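Side-chain contact in iron-containing superoxide dismutase B2 (Trypanosoma brucei, PDB 3ESF), which probably converts superoxide radicals into hydrogen peroxide and dioxygen at an iron centre: residues Trp80-Pro85 / Ile157-Val162. The protein carries 1 engineered substitution. Numbering follows the deposited sequence.
Engineered in segment 157-162: Thr-159 (natural residue Ala). With FE (Fe (III) ion), chain E.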
loop_
_atom_site.group_PDB
_atom_site.type_symbol
_atom_site.label_atom_id
_atom_site.label_comp_id
_atom_site.label_asym_id
_atom_site.label_seq_id
_atom_site.Cartn_x
_atom_site.Cartn_y
_atom_site.Cartn_z
ATOM N N TRP A 80 13.169 -0.071 -12.386
ATOM C CA TRP A 80 13.218 0.351 -13.788
ATOM C C TRP A 80 14.258 -0.447 -14.560
ATOM O O TRP A 80 14.005 -0.832 -15.696
ATOM C CB TRP A 80 13.486 1.861 -13.978
ATOM C CG TRP A 80 12.531 2.774 -13.285
ATOM C CD1 TRP A 80 12.851 3.777 -12.415
ATOM C CD2 TRP A 80 11.095 2.778 -13.391
ATOM N NE1 TRP A 80 11.712 4.388 -11.957
ATOM C CE2 TRP A 80 10.620 3.803 -12.534
ATOM C CE3 TRP A 80 10.164 2.011 -14.120
ATOM C CZ2 TRP A 80 9.258 4.100 -12.395
ATOM C CZ3 TRP A 80 8.804 2.298 -13.978
ATOM C CH2 TRP A 80 8.365 3.338 -13.120
ATOM N N GLU A 81 15.421 -0.692 -13.953
ATOM C CA GLU A 81 16.460 -1.515 -14.568
ATOM C C GLU A 81 16.084 -2.995 -14.717
ATOM O O GLU A 81 16.609 -3.687 -15.585
ATOM C CB GLU A 81 17.787 -1.372 -13.815
ATOM C CG GLU A 81 18.481 -0.023 -14.047
ATOM C CD GLU A 81 18.909 0.198 -15.500
ATOM O OE1 GLU A 81 18.788 -0.731 -16.330
ATOM O OE2 GLU A 81 19.391 1.316 -15.818
ATOM N N SER A 82 15.153 -3.454 -13.880
ATOM C CA SER A 82 14.639 -4.831 -13.894
ATOM C C SER A 82 13.643 -5.079 -15.038
ATOM O O SER A 82 13.132 -6.204 -15.206
ATOM C CB SER A 82 13.977 -5.165 -12.545
ATOM O OG SER A 82 14.929 -5.177 -11.478
ATOM N N MET A 83 13.384 -4.030 -15.825
ATOM C CA MET A 83 12.459 -4.103 -16.960
ATOM C C MET A 83 13.084 -3.520 -18.209
ATOM O O MET A 83 14.010 -2.693 -18.128
ATOM C CB MET A 83 11.143 -3.399 -16.624
ATOM C CG MET A 83 10.497 -3.873 -15.306
ATOM S SD MET A 83 8.892 -3.110 -15.042
ATOM C CE MET A 83 9.326 -1.347 -14.891
ATOM N N SER A 84 12.603 -3.975 -19.370
ATOM C CA SER A 84 13.127 -3.532 -20.653
ATOM C C SER A 84 12.081 -3.732 -21.738
ATOM O O SER A 84 11.279 -4.673 -21.660
ATOM C CB SER A 84 14.411 -4.297 -20.993
ATOM O OG SER A 84 14.769 -4.116 -22.342
ATOM N N PRO A 85 12.074 -2.850 -22.755
ATOM C CA PRO A 85 11.191 -3.104 -23.898
ATOM C C PRO A 85 11.596 -4.380 -24.650
ATOM O O PRO A 85 10.781 -4.940 -25.396
ATOM C CB PRO A 85 11.365 -1.859 -24.775
ATOM C CG PRO A 85 12.665 -1.249 -24.338
ATOM C CD PRO A 85 12.839 -1.598 -22.900
ATOM N N ILE A 157 18.955 -9.008 -7.456
ATOM C CA ILE A 157 19.138 -9.407 -8.848
ATOM C C ILE A 157 18.023 -8.751 -9.663
ATOM O O ILE A 157 18.275 -8.120 -10.677
ATOM C CB ILE A 157 19.089 -10.969 -9.003
ATOM C CG1 ILE A 157 20.195 -11.673 -8.184
ATOM C CG2 ILE A 157 19.056 -11.382 -10.481
ATOM C CD1 ILE A 157 21.654 -11.178 -8.437
ATOM N N LEU A 158 16.783 -8.906 -9.207
ATOM C CA LEU A 158 15.617 -8.315 -9.875
ATOM C C LEU A 158 14.597 -7.860 -8.849
ATOM O O LEU A 158 14.525 -8.422 -7.764
ATOM C CB LEU A 158 14.921 -9.334 -10.796
ATOM C CG LEU A 158 15.423 -9.779 -12.169
ATOM C CD1 LEU A 158 14.666 -11.002 -12.593
ATOM C CD2 LEU A 158 15.329 -8.677 -13.240
ATOM N N THR A 159 13.791 -6.861 -9.198
ATOM C CA THR A 159 12.622 -6.532 -8.367
ATOM C C THR A 159 11.389 -6.149 -9.194
ATOM O O THR A 159 11.501 -5.585 -10.291
ATOM C CB THR A 159 12.945 -5.435 -7.272
ATOM O OG1 THR A 159 11.956 -5.464 -6.221
ATOM C CG2 THR A 159 13.032 -4.050 -7.882
ATOM N N CYS A 160 10.227 -6.499 -8.661
ATOM C CA CYS A 160 8.949 -5.990 -9.145
ATOM C C CYS A 160 8.226 -5.216 -8.015
ATOM O O CYS A 160 7.937 -5.795 -6.947
ATOM C CB CYS A 160 8.083 -7.163 -9.635
ATOM S SG CYS A 160 6.433 -6.678 -10.191
ATOM N N ASP A 161 7.963 -3.923 -8.256
ATOM C CA ASP A 161 7.195 -3.055 -7.352
ATOM C C ASP A 161 5.768 -3.544 -7.335
ATOM O O ASP A 161 5.169 -3.686 -8.403
ATOM C CB ASP A 161 7.224 -1.580 -7.882
ATOM C CG ASP A 161 6.740 -0.562 -6.876
ATOM O OD1 ASP A 161 6.381 -0.934 -5.748
ATOM O OD2 ASP A 161 6.765 0.673 -7.187
ATOM N N VAL A 162 5.222 -3.820 -6.145
ATOM C CA VAL A 162 3.782 -4.197 -6.035
ATOM C C VAL A 162 2.966 -3.257 -5.127
ATOM O O VAL A 162 1.845 -3.580 -4.723
ATOM C CB VAL A 162 3.563 -5.687 -5.672
ATOM C CG1 VAL A 162 4.199 -6.581 -6.704
ATOM C CG2 VAL A 162 4.074 -6.016 -4.229
HETATM FE FE FE E . 6.625 2.562 -6.662
HETATM O O HOH W 1 6.795 1.789 -4.675
#
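Ser-82 meets Leu-158 and Thr-159 where the chain leaves helix 64-81, a compact example of how one small polar side chain can join a helix end to an edge strand of the sheet within this chain. Its CB points at strand 154-161 and already touches it: the carbonyl O of Thr-159 is 3.4 Å from Ser-82 CB, and CD2 of Leu-158 packs against the same carbon at 3.8 Å. One bond further, OG lies beside its own backbone N and anti to the carbonyl carbon (chi1 -66°). There it accepts the N-H of Thr-159, with 3.1 Å from Thr-159 N to Ser-82 OG and a nearly straight angle of 163° at the hydrogen. The same hydroxyl is hydrogen-bonded to the carbonyl O of Phe-78, one turn back in the helix, so this buried oxygen has a partner on each of the two elements it links. Next to the bond, Ser-82 OG rests in van der Waals contact against Leu-158 CA at 3.6 Å. Thr-159 is an engineered residue; its OG1 is hydrogen-bonded to Ala-126 O of the neighbouring strand, while its CG2 comes within 4.2 Å of Ser-82 OG. Beside it, Ile-157 and Leu-158 both face Leu-128, forming a classic beta bulge just before the bonded amide. Two residues beyond Thr-159, Asp-161 binds the iron through OD2 at 2.0 Å, and its OD1 takes a weak hydrogen bond from the iron-bound water. His-28, His-76 and His-165 complete the protein ligands. The contact thus lies outside the coordination sphere, but joins the alpha-hairpin and C-terminal domains that together supply the iron ligands, the two-domain metal site of the iron/manganese superoxide dismutase fold.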